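Local coordinates for protein potential RNA-dependent RNA polymerase (Human picobirnavirus, PDB 5I62) that catalyses RNA-templated RNA synthesis from ribonucleoside triphosphates, probably serving both transcription and genome replication of a double-stranded RNA virus, at residues S28-Y34 with P78-P84; V33-F38 with L426-Y432; C48-Y52 with D70-V76. One frame throughout, in Å; residues are numbered along the deposited sequence.

Contact 1 (S28-Y34 with P78-P84)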
loop_
_atom_site.group_PDB
_atom_site.type_symbol
_atom_site.label_atom_id
_atom_site.label_comp_id
_atom_site.label_asym_id
_atom_site.label_seq_id
_atom_site.Cartn_x
_atom_site.Cartn_y
_atom_site.Cartn_z
ATOM N N SER A 28 22.989 1.237 10.718
ATOM C CA SER A 28 23.767 2.297 10.080
ATOM C C SER A 28 22.905 3.252 9.263
ATOM O O SER A 28 23.244 4.432 9.141
ATOM C CB SER A 28 24.852 1.707 9.171
ATOM O OG SER A 28 24.305 1.094 8.010
ATOM N N GLY A 29 21.807 2.766 8.696
ATOM C CA GLY A 29 21.086 3.515 7.693
ATOM C C GLY A 29 21.830 3.538 6.363
ATOM O O GLY A 29 22.878 2.894 6.183
ATOM N N GLN A 30 21.277 4.285 5.441
ATOM C CA GLN A 30 21.835 4.412 4.084
ATOM C C GLN A 30 21.651 5.875 3.685
ATOM O O GLN A 30 20.538 6.299 3.344
ATOM C CB GLN A 30 21.142 3.457 3.113
ATOM C CG GLN A 30 21.827 3.215 1.758
ATOM C CD GLN A 30 22.078 4.492 1.007
ATOM O OE1 GLN A 30 23.190 5.032 1.039
ATOM N NE2 GLN A 30 21.031 5.019 0.360
ATOM N N PRO A 31 22.717 6.681 3.741
ATOM C CA PRO A 31 22.548 8.134 3.564
ATOM C C PRO A 31 22.556 8.625 2.123
ATOM O O PRO A 31 22.184 9.784 1.898
ATOM C CB PRO A 31 23.734 8.720 4.345
ATOM C CG PRO A 31 24.795 7.657 4.251
ATOM C CD PRO A 31 24.057 6.331 4.259
ATOM N N GLU A 32 22.931 7.798 1.144
ATOM C CA GLU A 32 23.123 8.280 -0.223
ATOM C C GLU A 32 21.804 8.525 -0.947
ATOM O O GLU A 32 20.848 7.759 -0.807
ATOM C CB GLU A 32 23.933 7.280 -1.047
ATOM C CG GLU A 32 25.280 6.973 -0.500
ATOM C CD GLU A 32 26.215 8.158 -0.609
ATOM O OE1 GLU A 32 26.740 8.584 0.443
ATOM O OE2 GLU A 32 26.406 8.685 -1.737
ATOM N N VAL A 33 21.777 9.584 -1.753
ATOM C CA VAL A 33 20.678 9.852 -2.673
ATOM C C VAL A 33 20.989 9.128 -3.972
ATOM O O VAL A 33 22.030 9.381 -4.579
ATOM C CB VAL A 33 20.509 11.362 -2.914
ATOM C CG1 VAL A 33 19.430 11.627 -3.978
ATOM C CG2 VAL A 33 20.174 12.090 -1.607
ATOM N N TYR A 34 20.102 8.226 -4.393
ATOM C CA TYR A 34 20.290 7.448 -5.615
ATOM C C TYR A 34 19.562 8.124 -6.769
ATOM O O TYR A 34 18.329 8.189 -6.793
ATOM C CB TYR A 34 19.806 6.010 -5.435
ATOM C CG TYR A 34 20.627 5.246 -4.430
ATOM C CD1 TYR A 34 21.975 5.530 -4.264
ATOM C CD2 TYR A 34 20.065 4.243 -3.656
ATOM C CE1 TYR A 34 22.742 4.851 -3.346
ATOM C CE2 TYR A 34 20.822 3.557 -2.736
ATOM C CZ TYR A 34 22.165 3.861 -2.589
ATOM O OH TYR A 34 22.929 3.176 -1.671
ATOM N N PRO A 78 14.393 12.958 -3.246
ATOM C CA PRO A 78 15.020 11.646 -3.021
ATOM C C PRO A 78 14.048 10.651 -2.404
ATOM O O PRO A 78 13.064 11.023 -1.760
ATOM C CB PRO A 78 16.174 11.963 -2.058
ATOM C CG PRO A 78 16.457 13.449 -2.255
ATOM C CD PRO A 78 15.104 14.056 -2.560
ATOM N N MET A 79 14.338 9.366 -2.619
ATOM C CA MET A 79 13.620 8.268 -1.984
ATOM C C MET A 79 14.521 7.260 -1.285
ATOM O O MET A 79 14.009 6.358 -0.614
ATOM C CB MET A 79 12.782 7.497 -3.012
ATOM C CG MET A 79 11.911 8.356 -3.867
ATOM S SD MET A 79 11.428 7.462 -5.356
ATOM C CE MET A 79 10.320 6.252 -4.644
ATOM N N SER A 80 15.832 7.370 -1.425
ATOM C CA SER A 80 16.725 6.317 -0.974
ATOM C C SER A 80 17.288 6.550 0.416
ATOM O O SER A 80 17.908 5.640 0.976
ATOM C CB SER A 80 17.870 6.176 -1.966
ATOM O OG SER A 80 18.603 7.389 -2.011
ATOM N N VAL A 81 17.137 7.749 0.967
ATOM C CA VAL A 81 17.833 8.076 2.208
ATOM C C VAL A 81 17.111 7.392 3.359
ATOM O O VAL A 81 15.996 7.773 3.734
ATOM C CB VAL A 81 17.948 9.590 2.429
ATOM C CG1 VAL A 81 18.631 9.876 3.763
ATOM C CG2 VAL A 81 18.723 10.231 1.282
ATOM N N MET A 82 17.757 6.387 3.923
ATOM C CA MET A 82 17.238 5.623 5.041
ATOM C C MET A 82 17.963 6.037 6.322
ATOM O O MET A 82 19.186 5.889 6.427
ATOM C CB MET A 82 17.413 4.131 4.745
ATOM C CG MET A 82 17.118 3.226 5.898
ATOM S SD MET A 82 17.586 1.515 5.486
ATOM C CE MET A 82 16.880 0.688 6.888
ATOM N N LEU A 83 17.215 6.546 7.295
ATOM C CA LEU A 83 17.826 7.025 8.518
ATOM C C LEU A 83 18.317 5.855 9.368
ATOM O O LEU A 83 17.802 4.740 9.260
ATOM C CB LEU A 83 16.841 7.866 9.319
ATOM C CG LEU A 83 16.332 9.187 8.719
ATOM C CD1 LEU A 83 15.413 9.891 9.696
ATOM C CD2 LEU A 83 17.494 10.092 8.338
ATOM N N PRO A 84 19.313 6.081 10.223
ATOM C CA PRO A 84 19.754 5.030 11.152
ATOM C C PRO A 84 18.641 4.665 12.116
ATOM O O PRO A 84 17.734 5.456 12.379
ATOM C CB PRO A 84 20.928 5.663 11.911
ATOM C CG PRO A 84 21.314 6.876 11.140
ATOM C CD PRO A 84 20.137 7.305 10.308
HETATM O O HOH W 1 18.431 3.097 0.259
HETATM O O HOH W 2 16.528 8.648 -4.438
#

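Contact 2 (V33-F38 with L426-Y432)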
loop_
_atom_site.group_PDB
_atom_site.type_symbol
_atom_site.label_atom_id
_atom_site.label_comp_id
_atom_site.label_asym_id
_atom_site.label_seq_id
_atom_site.Cartn_x
_atom_site.Cartn_y
_atom_site.Cartn_z
ATOM N N VAL A 33 21.777 9.584 -1.753
ATOM C CA VAL A 33 20.678 9.852 -2.673
ATOM C C VAL A 33 20.989 9.128 -3.972
ATOM O O VAL A 33 22.030 9.381 -4.579
ATOM C CB VAL A 33 20.509 11.362 -2.914
ATOM C CG1 VAL A 33 19.430 11.627 -3.978
ATOM C CG2 VAL A 33 20.174 12.090 -1.607
ATOM N N TYR A 34 20.102 8.226 -4.393
ATOM C CA TYR A 34 20.290 7.448 -5.615
ATOM C C TYR A 34 19.562 8.124 -6.769
ATOM O O TYR A 34 18.329 8.189 -6.793
ATOM C CB TYR A 34 19.806 6.010 -5.435
ATOM C CG TYR A 34 20.627 5.246 -4.430
ATOM C CD1 TYR A 34 21.975 5.530 -4.264
ATOM C CD2 TYR A 34 20.065 4.243 -3.656
ATOM C CE1 TYR A 34 22.742 4.851 -3.346
ATOM C CE2 TYR A 34 20.822 3.557 -2.736
ATOM C CZ TYR A 34 22.165 3.861 -2.589
ATOM O OH TYR A 34 22.929 3.176 -1.671
ATOM N N ARG A 35 20.329 8.607 -7.733
ATOM C CA ARG A 35 19.809 9.249 -8.927
ATOM C C ARG A 35 19.941 8.268 -10.088
ATOM O O ARG A 35 20.973 7.603 -10.227
ATOM C CB ARG A 35 20.595 10.534 -9.166
ATOM C CG ARG A 35 20.239 11.344 -10.352
ATOM C CD ARG A 35 19.097 12.340 -10.140
ATOM N NE ARG A 35 19.145 13.195 -11.314
ATOM C CZ ARG A 35 18.736 12.823 -12.527
ATOM N NH1 ARG A 35 18.158 11.632 -12.714
ATOM N NH2 ARG A 35 18.883 13.658 -13.548
ATOM N N THR A 36 18.881 8.130 -10.886
ATOM C CA THR A 36 18.896 7.244 -12.050
ATOM C C THR A 36 19.655 7.929 -13.189
ATOM O O THR A 36 20.013 9.105 -13.105
ATOM C CB THR A 36 17.465 6.901 -12.484
ATOM O OG1 THR A 36 16.865 8.070 -13.048
ATOM C CG2 THR A 36 16.605 6.380 -11.318
ATOM N N PRO A 37 19.910 7.224 -14.299
ATOM C CA PRO A 37 20.514 7.887 -15.471
ATOM C C PRO A 37 19.569 8.814 -16.228
ATOM O O PRO A 37 19.990 9.435 -17.207
ATOM C CB PRO A 37 20.945 6.713 -16.369
ATOM C CG PRO A 37 20.796 5.477 -15.548
ATOM C CD PRO A 37 19.785 5.767 -14.494
ATOM N N PHE A 38 18.314 8.924 -15.809
ATOM C CA PHE A 38 17.341 9.772 -16.489
ATOM C C PHE A 38 17.811 11.225 -16.509
ATOM O O PHE A 38 18.051 11.819 -15.457
ATOM C CB PHE A 38 15.998 9.640 -15.769
ATOM C CG PHE A 38 14.859 10.363 -16.426
ATOM C CD1 PHE A 38 14.405 9.985 -17.684
ATOM C CD2 PHE A 38 14.192 11.377 -15.753
ATOM C CE1 PHE A 38 13.332 10.646 -18.280
ATOM C CE2 PHE A 38 13.122 12.037 -16.338
ATOM C CZ PHE A 38 12.687 11.662 -17.606
ATOM N N LEU A 426 10.975 8.897 -11.974
ATOM C CA LEU A 426 11.890 8.550 -13.058
ATOM C C LEU A 426 13.315 8.974 -12.722
ATOM O O LEU A 426 14.284 8.302 -13.103
ATOM C CB LEU A 426 11.422 9.199 -14.356
ATOM C CG LEU A 426 10.132 8.637 -14.947
ATOM C CD1 LEU A 426 9.687 9.471 -16.140
ATOM C CD2 LEU A 426 10.307 7.178 -15.336
ATOM N N ALA A 427 13.465 10.085 -12.003
ATOM C CA ALA A 427 14.786 10.646 -11.754
ATOM C C ALA A 427 15.457 10.067 -10.512
ATOM O O ALA A 427 16.690 10.044 -10.429
ATOM C CB ALA A 427 14.683 12.166 -11.634
ATOM N N MET A 428 14.675 9.571 -9.560
ATOM C CA MET A 428 15.160 9.176 -8.244
ATOM C C MET A 428 14.679 7.775 -7.924
ATOM O O MET A 428 13.511 7.457 -8.143
ATOM C CB MET A 428 14.649 10.121 -7.166
ATOM C CG MET A 428 15.126 11.531 -7.313
ATOM S SD MET A 428 16.790 11.571 -6.671
ATOM C CE MET A 428 17.070 13.344 -6.602
ATOM N N GLN A 429 15.552 6.946 -7.368
ATOM C CA GLN A 429 15.137 5.600 -7.025
ATOM C C GLN A 429 15.373 5.317 -5.552
ATOM O O GLN A 429 16.161 5.985 -4.875
ATOM C CB GLN A 429 15.848 4.557 -7.888
ATOM C CG GLN A 429 17.345 4.582 -7.777
ATOM C CD GLN A 429 17.988 3.806 -8.905
ATOM O OE1 GLN A 429 17.288 3.186 -9.718
ATOM N NE2 GLN A 429 19.325 3.820 -8.962
ATOM N N GLU A 430 14.664 4.298 -5.073
ATOM C CA GLU A 430 14.689 3.937 -3.664
ATOM C C GLU A 430 15.904 3.094 -3.306
ATOM O O GLU A 430 16.421 3.181 -2.190
ATOM C CB GLU A 430 13.423 3.162 -3.329
ATOM C CG GLU A 430 13.274 2.843 -1.876
ATOM C CD GLU A 430 11.930 2.222 -1.590
ATOM O OE1 GLU A 430 11.094 2.141 -2.525
ATOM O OE2 GLU A 430 11.720 1.811 -0.435
ATOM N N ARG A 431 16.352 2.259 -4.226
ATOM C CA ARG A 431 17.444 1.346 -3.941
ATOM C C ARG A 431 18.388 1.292 -5.123
ATOM O O ARG A 431 17.976 1.371 -6.282
ATOM C CB ARG A 431 16.935 -0.053 -3.613
ATOM C CG ARG A 431 16.679 -0.227 -2.142
ATOM C CD ARG A 431 15.900 -1.488 -1.858
ATOM N NE ARG A 431 14.668 -1.154 -1.156
ATOM C CZ ARG A 431 14.603 -0.827 0.130
ATOM N NH1 ARG A 431 15.712 -0.802 0.874
ATOM N NH2 ARG A 431 13.426 -0.526 0.674
ATOM N N TYR A 432 19.660 1.136 -4.811
ATOM C CA TYR A 432 20.688 1.070 -5.828
ATOM C C TYR A 432 20.843 -0.368 -6.310
ATOM O O TYR A 432 20.859 -1.304 -5.509
ATOM C CB TYR A 432 22.001 1.607 -5.264
ATOM C CG TYR A 432 23.217 1.263 -6.072
ATOM C CD1 TYR A 432 23.631 2.074 -7.118
ATOM C CD2 TYR A 432 23.968 0.132 -5.775
ATOM C CE1 TYR A 432 24.752 1.760 -7.857
ATOM C CE2 TYR A 432 25.088 -0.193 -6.506
ATOM C CZ TYR A 432 25.479 0.625 -7.545
ATOM O OH TYR A 432 26.600 0.303 -8.277
HETATM O O HOH W 2 16.528 8.648 -4.438
#

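Contact 3 (C48-Y52 with D70-V76)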
loop_
_atom_site.group_PDB
_atom_site.type_symbol
_atom_site.label_atom_id
_atom_site.label_comp_id
_atom_site.label_asym_id
_atom_site.label_seq_id
_atom_site.Cartn_x
_atom_site.Cartn_y
_atom_site.Cartn_z
ATOM N N CYS A 48 12.292 19.085 -13.820
ATOM C CA CYS A 48 10.932 19.491 -13.481
ATOM C C CYS A 48 10.603 20.851 -14.078
ATOM O O CYS A 48 9.516 21.050 -14.632
ATOM C CB CYS A 48 10.764 19.503 -11.965
ATOM S SG CYS A 48 10.738 17.837 -11.229
ATOM N N ASP A 49 11.545 21.801 -13.988
ATOM C CA ASP A 49 11.300 23.142 -14.517
ATOM C C ASP A 49 11.004 23.094 -16.011
ATOM O O ASP A 49 10.112 23.799 -16.504
ATOM C CB ASP A 49 12.501 24.048 -14.236
ATOM C CG ASP A 49 12.609 24.459 -12.767
ATOM O OD1 ASP A 49 11.673 24.178 -11.984
ATOM O OD2 ASP A 49 13.643 25.061 -12.391
ATOM N N GLU A 50 11.743 22.258 -16.744
ATOM C CA GLU A 50 11.562 22.171 -18.189
ATOM C C GLU A 50 10.195 21.595 -18.541
ATOM O O GLU A 50 9.490 22.118 -19.420
ATOM C CB GLU A 50 12.686 21.331 -18.802
ATOM C CG GLU A 50 12.738 21.432 -20.308
ATOM C CD GLU A 50 13.175 22.823 -20.767
ATOM O OE1 GLU A 50 13.011 23.139 -21.966
ATOM O OE2 GLU A 50 13.685 23.600 -19.927
ATOM N N TRP A 51 9.797 20.518 -17.865
ATOM C CA TRP A 51 8.475 19.958 -18.126
ATOM C C TRP A 51 7.376 20.931 -17.704
ATOM O O TRP A 51 6.327 21.012 -18.354
ATOM C CB TRP A 51 8.296 18.616 -17.417
ATOM C CG TRP A 51 6.868 18.146 -17.496
ATOM C CD1 TRP A 51 5.996 17.968 -16.455
ATOM C CD2 TRP A 51 6.136 17.848 -18.686
ATOM N NE1 TRP A 51 4.765 17.566 -16.930
ATOM C CE2 TRP A 51 4.824 17.485 -18.295
ATOM C CE3 TRP A 51 6.460 17.848 -20.046
ATOM C CZ2 TRP A 51 3.845 17.122 -19.213
ATOM C CZ3 TRP A 51 5.483 17.497 -20.961
ATOM C CH2 TRP A 51 4.188 17.136 -20.538
ATOM N N TYR A 52 7.610 21.689 -16.626
ATOM C CA TYR A 52 6.594 22.611 -16.122
ATOM C C TYR A 52 6.221 23.657 -17.162
ATOM O O TYR A 52 5.065 24.092 -17.229
ATOM C CB TYR A 52 7.082 23.294 -14.850
ATOM C CG TYR A 52 5.957 23.825 -13.990
ATOM C CD1 TYR A 52 5.242 24.960 -14.357
ATOM C CD2 TYR A 52 5.572 23.152 -12.838
ATOM C CE1 TYR A 52 4.189 25.430 -13.581
ATOM C CE2 TYR A 52 4.535 23.613 -12.047
ATOM C CZ TYR A 52 3.847 24.754 -12.423
ATOM O OH TYR A 52 2.815 25.212 -11.639
ATOM N N ASP A 70 0.802 20.815 -8.803
ATOM C CA ASP A 70 1.590 21.683 -7.932
ATOM C C ASP A 70 1.757 21.086 -6.541
ATOM O O ASP A 70 2.843 21.149 -5.950
ATOM C CB ASP A 70 0.936 23.060 -7.812
ATOM C CG ASP A 70 1.236 23.969 -8.986
ATOM O OD1 ASP A 70 2.098 23.615 -9.818
ATOM O OD2 ASP A 70 0.616 25.051 -9.068
ATOM N N ASP A 71 0.671 20.544 -5.986
ATOM C CA ASP A 71 0.740 19.874 -4.691
ATOM C C ASP A 71 1.770 18.738 -4.691
ATOM O O ASP A 71 2.601 18.641 -3.781
ATOM C CB ASP A 71 -0.641 19.349 -4.316
ATOM C CG ASP A 71 -0.647 18.615 -3.001
ATOM O OD1 ASP A 71 -0.440 19.251 -1.945
ATOM O OD2 ASP A 71 -0.846 17.385 -3.022
ATOM N N LEU A 72 1.715 17.849 -5.691
ATOM C CA LEU A 72 2.617 16.699 -5.685
ATOM C C LEU A 72 4.040 17.097 -6.068
ATOM O O LEU A 72 5.002 16.423 -5.674
ATOM C CB LEU A 72 2.086 15.602 -6.605
ATOM C CG LEU A 72 0.816 14.932 -6.054
ATOM C CD1 LEU A 72 0.248 13.895 -6.990
ATOM C CD2 LEU A 72 1.142 14.289 -4.707
ATOM N N ARG A 73 4.188 18.173 -6.844
ATOM C CA ARG A 73 5.512 18.695 -7.155
ATOM C C ARG A 73 6.308 19.006 -5.889
ATOM O O ARG A 73 7.531 18.821 -5.861
ATOM C CB ARG A 73 5.389 19.946 -8.019
ATOM C CG ARG A 73 6.729 20.542 -8.373
ATOM C CD ARG A 73 6.612 21.637 -9.405
ATOM N NE ARG A 73 7.871 21.768 -10.131
ATOM C CZ ARG A 73 8.266 22.870 -10.760
ATOM N NH1 ARG A 73 7.502 23.955 -10.735
ATOM N NH2 ARG A 73 9.430 22.892 -11.398
ATOM N N LYS A 74 5.632 19.464 -4.830
ATOM C CA LYS A 74 6.317 19.796 -3.590
ATOM C C LYS A 74 6.898 18.570 -2.893
ATOM O O LYS A 74 7.742 18.733 -2.011
ATOM C CB LYS A 74 5.374 20.516 -2.636
ATOM C CG LYS A 74 4.730 21.762 -3.206
ATOM C CD LYS A 74 3.756 22.338 -2.191
ATOM C CE LYS A 74 3.200 23.662 -2.652
ATOM N NZ LYS A 74 2.000 24.010 -1.837
ATOM N N LYS A 75 6.457 17.353 -3.244
ATOM C CA LYS A 75 6.987 16.136 -2.635
ATOM C C LYS A 75 8.136 15.533 -3.434
ATOM O O LYS A 75 8.827 14.642 -2.924
ATOM C CB LYS A 75 5.888 15.075 -2.469
ATOM C CG LYS A 75 4.659 15.498 -1.628
ATOM C CD LYS A 75 4.985 15.767 -0.166
ATOM C CE LYS A 75 3.694 16.027 0.638
ATOM N NZ LYS A 75 3.925 16.229 2.107
ATOM N N VAL A 76 8.335 15.985 -4.674
ATOM C CA VAL A 76 9.373 15.436 -5.532
ATOM C C VAL A 76 10.726 15.564 -4.849
ATOM O O VAL A 76 11.057 16.611 -4.275
ATOM C CB VAL A 76 9.338 16.141 -6.895
ATOM C CG1 VAL A 76 10.537 15.757 -7.725
ATOM C CG2 VAL A 76 8.040 15.779 -7.632
#

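Contact 1 (S28-Y34 with P78-P84)
Two irregular loops run side by side in opposite directions, one leaving helix 17-28, the other between helices 63-73 and 89-97. Their main chains join in a single antiparallel bridge, the hydrogen-bonded pair Gln30 and Met82: Gln30 N donates to Met82 O and Met82 N to Gln30 O, both at 2.8 Å. Beside it, Val81 CA makes a CA-H...O contact with Gln30 O at 3.4 Å. Gly29, the first residue beyond the helix, has positive phi and brings its CA to 3.3 Å from Met82 O, where a side chain would collide with that carbonyl.

Side-chain polar groups extend the contact beyond the bridge. Ser80 OG donates to Glu32 O at 2.6 Å and accepts from Tyr34 N at 2.9 Å, so one hydroxyl serves main-chain groups on both flanks of Val33. Gln30 folds back on its own loop, taking Glu32 N on OE1 (2.8 Å) and giving NE2 to Glu32 O (3.0 Å); a weak bond from Gln30 NE2 to Ser80 O (3.2 Å) and water 1 link it across. Water 2 joins Tyr34 O to Met79 N.

Apolar packing is modest. Val33 CG1 meets Pro78 CB at 3.8 Å, and Val33 CG2 meets Val81 CG2 at 3.7 Å; Pro195 adds to this patch, while Gln200 bonds the outer edge of the second loop at Val81 and Leu83.

One two-bond bridge thus supplies the main-chain pairing; beyond it, the Ser80 hydroxyl, the Gln30 amide and two waters meet main-chain polar groups, letting two irregular loops pack closely.

Contact 2 (V33-F38 with L426-Y432)
A short, weakly bonded antiparallel pairing brings residues 34-35 alongside residues 428-429, where the chain emerges from helix 419-427. Arg35 and Met428 form a non-hydrogen-bonded pair with CA atoms 4.7 Å apart. Main-chain bonds lie on each side of it: Gln429 N donates to Tyr34 O at 3.1 Å, and Thr36 N to Ala427 O at 2.9 Å. Water 2 donates to both Tyr34 O and Gln429 O, spanning the gap where the strands begin to part.

The last turn of the helix offers carbonyls that side chains take up. Thr36 OG1 donates to Leu426 O at 2.6 Å and accepts from Phe38 N at 3.2 Å, closing an ST turn. Arg35 NH1 reaches Ala427 O at 3.1 Å, and both NH1 and NH2 bond Phe38 O at 2.8 Å, with Ala427 CB over the guanidinium face; NH2 also bonds Met42. Two CH-pi contacts mark the ends of the interface: Tyr432 CB lies 3.5 Å from the centroid of the Tyr34 ring, and Leu426 CB 4.0 Å from that of Phe38. Tyr34 and Gln429 project to one face of the pairing, where Tyr34 CB and Gln429 CG meet at 3.7 Å; Arg35 and Met428 occupy the other.

This two-stranded pairing joins the N-terminal region to chain some 390 residues later, past the catalytic region. Helix 44-55 packs on Arg35, Phe38, Ala427 and Met428 through Leu44 and Ile47, while Tyr447 of helix 441-451 touches Thr36 and Leu426. Glu430 forms a salt bridge to Arg187 of strand 176-189, and Arg431 bonds Trp186 O there.

Contact 3 (C48-Y52 with D70-V76)
Helices 44-55 and 63-73 form a helical hairpin, running antiparallel so that Cys48 lies opposite Arg73 and Tyr52 opposite Asp70. The facing CA atoms of these pairs are 8.4 Å (Cys48 to Arg73) and 9.6 Å (Tyr52 to Asp70) apart, and long side chains fill much of the space between.

Cys48 points at the second helix; its SG touches Val76 CG1 at 4.1 Å, where the type I turn from Arg73 to Val76 brings the chain round. Asp49 starts away from the partner, yet its carboxylate bends back to form a salt bridge with Arg73, whose extended side chain reaches across the gap. Trp51 faces a different neighbour: it packs on Met420 and Leu423 of helix 419-427, and its NE1 bonds Thr419, so the first helix of the hairpin rests on a helix from much later in the chain. One turn beyond Cys48, Tyr52 lies against Arg73, with CD2 over a face of the guanidinium and 3.0 Å from NH1. At the tip of the same ring, Tyr52 OH donates a short hydrogen bond of 2.5 Å to Asp70 OD1.

From the N terminus, the chain leaves helix 17-28 and passes directly through both segments 28-34 and 33-38, which share Val33 and Tyr34. Contact 3 then closes the smallest loop, pairing helix 44-55 with helix 63-73, nested inside the loops of the other two. Residues 78-84 soon close contact 1; contact 2 waits for residues 426-432, so these two cross. They also touch, Ser80 CB lying 3.3 Å from Glu430 O, and share water 2. Contact 3 touches neither, though residues 70-76 lead almost directly into 78-84; its centre is about 17 Å from that of contact 2. Contacts 1 and 3 link N-terminal elements; contact 2 joins them to helix 419-427 and strand 428-429.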